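Local coordinates for peptidyl tryptophan dihydroxylase (Pseudomonas putida, PDB 7CTQ), which uses FAD to dihydroxylate a peptidyl tryptophan, a step essential for biogenesis of a tryptophylquinone cofactor, at residues A[97-102]-A[109-114]. Sequence-based numbering, arbitrary orientation.
Sequences ALRDDL and VVEGRV. With FAD (flavin-adenine dinucleotide), chain C.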
# COMPACT_ATOMS: atom_id res chain seq x y z
N ALA A 97 -16.28 -9.61 4.65
CA ALA A 97 -17.22 -8.69 4.02
C ALA A 97 -16.80 -8.29 2.61
O ALA A 97 -17.67 -7.91 1.81
CB ALA A 97 -17.34 -7.45 4.89
N LEU A 98 -15.50 -8.32 2.29
CA LEU A 98 -15.04 -7.98 0.95
C LEU A 98 -15.67 -8.89 -0.10
O LEU A 98 -15.91 -8.46 -1.23
CB LEU A 98 -13.52 -8.06 0.87
CG LEU A 98 -12.71 -6.89 1.45
CD1 LEU A 98 -11.21 -7.16 1.41
CD2 LEU A 98 -13.04 -5.58 0.73
N ARG A 99 -15.95 -10.14 0.25
CA ARG A 99 -16.48 -11.08 -0.73
C ARG A 99 -17.88 -10.67 -1.19
O ARG A 99 -18.25 -10.94 -2.34
CB ARG A 99 -16.50 -12.49 -0.15
CG ARG A 99 -15.51 -12.72 0.97
CD ARG A 99 -14.08 -12.52 0.51
NE ARG A 99 -13.44 -13.79 0.19
CZ ARG A 99 -12.97 -14.65 1.09
NH1 ARG A 99 -13.07 -14.36 2.39
NH2 ARG A 99 -12.41 -15.79 0.71
N ASP A 100 -18.67 -10.03 -0.32
CA ASP A 100 -20.00 -9.57 -0.70
C ASP A 100 -19.92 -8.52 -1.79
O ASP A 100 -20.65 -8.56 -2.79
CB ASP A 100 -20.75 -9.01 0.51
CG ASP A 100 -20.84 -9.99 1.66
OD1 ASP A 100 -20.48 -11.17 1.46
OD2 ASP A 100 -21.26 -9.58 2.77
N ASP A 101 -19.02 -7.54 -1.62
CA ASP A 101 -18.87 -6.49 -2.62
C ASP A 101 -18.39 -7.05 -3.95
O ASP A 101 -18.76 -6.52 -5.01
CB ASP A 101 -17.89 -5.43 -2.11
CG ASP A 101 -18.29 -4.89 -0.75
OD1 ASP A 101 -18.56 -5.72 0.16
OD2 ASP A 101 -18.33 -3.65 -0.58
N LEU A 102 -17.59 -8.11 -3.92
CA LEU A 102 -17.16 -8.73 -5.17
C LEU A 102 -18.33 -9.41 -5.88
O LEU A 102 -18.56 -9.17 -7.07
CB LEU A 102 -16.02 -9.71 -4.88
CG LEU A 102 -14.71 -9.05 -4.45
CD1 LEU A 102 -13.78 -10.04 -3.75
CD2 LEU A 102 -14.00 -8.39 -5.64
N VAL A 109 -16.24 -15.72 -6.58
CA VAL A 109 -15.37 -15.82 -5.41
C VAL A 109 -15.25 -17.29 -5.06
O VAL A 109 -16.08 -17.84 -4.32
CB VAL A 109 -15.87 -15.00 -4.22
CG1 VAL A 109 -14.82 -14.94 -3.12
CG2 VAL A 109 -16.24 -13.61 -4.67
N VAL A 110 -14.21 -17.94 -5.57
CA VAL A 110 -13.93 -19.35 -5.30
C VAL A 110 -13.09 -19.40 -4.03
O VAL A 110 -11.90 -19.08 -4.05
CB VAL A 110 -13.21 -20.02 -6.48
CG1 VAL A 110 -12.76 -21.42 -6.11
CG2 VAL A 110 -14.10 -20.02 -7.72
N GLU A 111 -13.70 -19.80 -2.92
CA GLU A 111 -12.94 -19.98 -1.69
C GLU A 111 -11.95 -21.12 -1.87
O GLU A 111 -12.19 -22.06 -2.64
CB GLU A 111 -13.87 -20.23 -0.50
CG GLU A 111 -13.25 -19.86 0.87
CD GLU A 111 -12.32 -20.92 1.44
OE1 GLU A 111 -11.72 -20.66 2.50
OE2 GLU A 111 -12.22 -22.02 0.86
N GLY A 112 -10.82 -21.02 -1.19
CA GLY A 112 -9.81 -22.07 -1.20
C GLY A 112 -8.39 -21.54 -1.13
O GLY A 112 -8.07 -20.47 -1.65
N ARG A 113 -7.52 -22.31 -0.49
CA ARG A 113 -6.10 -21.98 -0.47
C ARG A 113 -5.45 -22.46 -1.76
O ARG A 113 -5.69 -23.59 -2.21
CB ARG A 113 -5.40 -22.62 0.73
CG ARG A 113 -3.89 -22.55 0.64
CD ARG A 113 -3.24 -22.39 2.00
NE ARG A 113 -3.13 -23.68 2.69
CZ ARG A 113 -2.62 -23.83 3.90
NH1 ARG A 113 -2.56 -25.05 4.44
NH2 ARG A 113 -2.17 -22.79 4.58
N VAL A 114 -4.63 -21.60 -2.36
CA VAL A 114 -3.90 -21.96 -3.57
C VAL A 114 -2.70 -22.82 -3.18
O VAL A 114 -1.91 -22.44 -2.30
CB VAL A 114 -3.46 -20.71 -4.34
CG1 VAL A 114 -2.80 -21.12 -5.66
CG2 VAL A 114 -4.64 -19.79 -4.60
PA FAD C . -3.98 -8.78 2.21
O1A FAD C . -4.88 -7.81 2.86
O2A FAD C . -3.00 -9.43 3.18
O5B FAD C . -4.83 -9.80 1.39
C5B FAD C . -4.30 -11.07 0.98
C4B FAD C . -5.47 -12.03 0.93
O4B FAD C . -5.05 -13.26 0.31
C3B FAD C . -6.07 -12.41 2.29
O3B FAD C . -7.49 -12.50 2.19
C2B FAD C . -5.41 -13.76 2.60
O2B FAD C . -6.22 -14.62 3.40
C1B FAD C . -5.30 -14.34 1.19
N9A FAD C . -4.28 -15.36 0.98
C8A FAD C . -3.02 -15.44 1.49
N7A FAD C . -2.33 -16.49 1.10
C5A FAD C . -3.23 -17.17 0.29
C6A FAD C . -3.14 -18.37 -0.43
N6A FAD C . -2.06 -19.15 -0.45
N1A FAD C . -4.22 -18.77 -1.16
C2A FAD C . -5.31 -18.00 -1.14
N3A FAD C . -5.50 -16.84 -0.50
C4A FAD C . -4.42 -16.48 0.20
N1 FAD C . -2.77 -1.19 7.32
C2 FAD C . -3.61 -0.22 7.80
O2 FAD C . -4.32 0.44 7.04
N3 FAD C . -3.67 0.03 9.15
C4 FAD C . -2.95 -0.62 10.13
O4 FAD C . -3.11 -0.32 11.31
C4X FAD C . -2.06 -1.65 9.62
N5 FAD C . -1.34 -2.31 10.48
C5X FAD C . -0.49 -3.29 10.00
C6 FAD C . 0.30 -4.01 10.91
C7 FAD C . 1.18 -4.99 10.47
C7M FAD C . 2.01 -5.74 11.47
C8 FAD C . 1.29 -5.27 9.10
C8M FAD C . 2.23 -6.33 8.59
C9 FAD C . 0.50 -4.56 8.19
C9A FAD C . -0.38 -3.58 8.63
N10 FAD C . -1.19 -2.85 7.74
C10 FAD C . -2.04 -1.86 8.20
C1' FAD C . -1.08 -3.07 6.29
C2' FAD C . -2.24 -3.85 5.69
O2' FAD C . -2.49 -5.05 6.42
C3' FAD C . -1.88 -4.18 4.24
O3' FAD C . -1.39 -3.00 3.64
C4' FAD C . -3.03 -4.72 3.39
O4' FAD C . -3.82 -5.66 4.11
C5' FAD C . -2.50 -5.34 2.12
O5' FAD C . -3.60 -5.65 1.26
P FAD C . -3.53 -6.81 0.23
O1P FAD C . -2.36 -6.49 -0.72
O2P FAD C . -4.85 -7.05 -0.40
O3P FAD C . -3.09 -8.06 1.11
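V109 touches the helix with both of its methyl groups. CG2 packs on L102, 3.9 Å from L102 CB. CG1 meets the side chain of R99, 3.8 Å from R99 NE, and the two side chains cross at about a right angle. The split follows from the valine rotamer: CG1 lies opposite the backbone N (chi1 -170°), while CG2 stands beside that N. R99 bends at chi2 and chi3 and carries its guanidinium on to E111, where R99 NH2 lies 4.2 Å from E111 CG. Both V109 CG1 and E111 CG sit obliquely about the guanidinium.

No hydrogen bond joins the two segments. R99 NH2 and E111 OE1 are 5.2 Å apart, too far for a salt bridge, though the opposite charges may attract weakly. Each group is held instead by the backbone of W37: R99 NH1 bonds its carbonyl O, and E111 OE1 bonds its N. R99 NE is buried against V109 and has no polar partner in the model.

Past E111 the strand turns through G112 and reaches the FAD adenine. V114 N gives a nearly straight hydrogen bond of 3.1 Å to FAD N1A, and V114 CG2 packs 3.6 Å from that same atom. This is backbone recognition of adenine within what is probably a Rossmann-type FAD-binding domain, whose sheet includes this strand.

Helix 91-104 and strand 108-119 are consecutive elements. Helix 97-102 and strand 109-111 run roughly antiparallel, at 145°. Strand 108-119 pairs with strand 31-35 in the mixed sheet. L102 also packs on A18, A21 and I22 of helix 15-27, which places helix 91-104 against that helix as well.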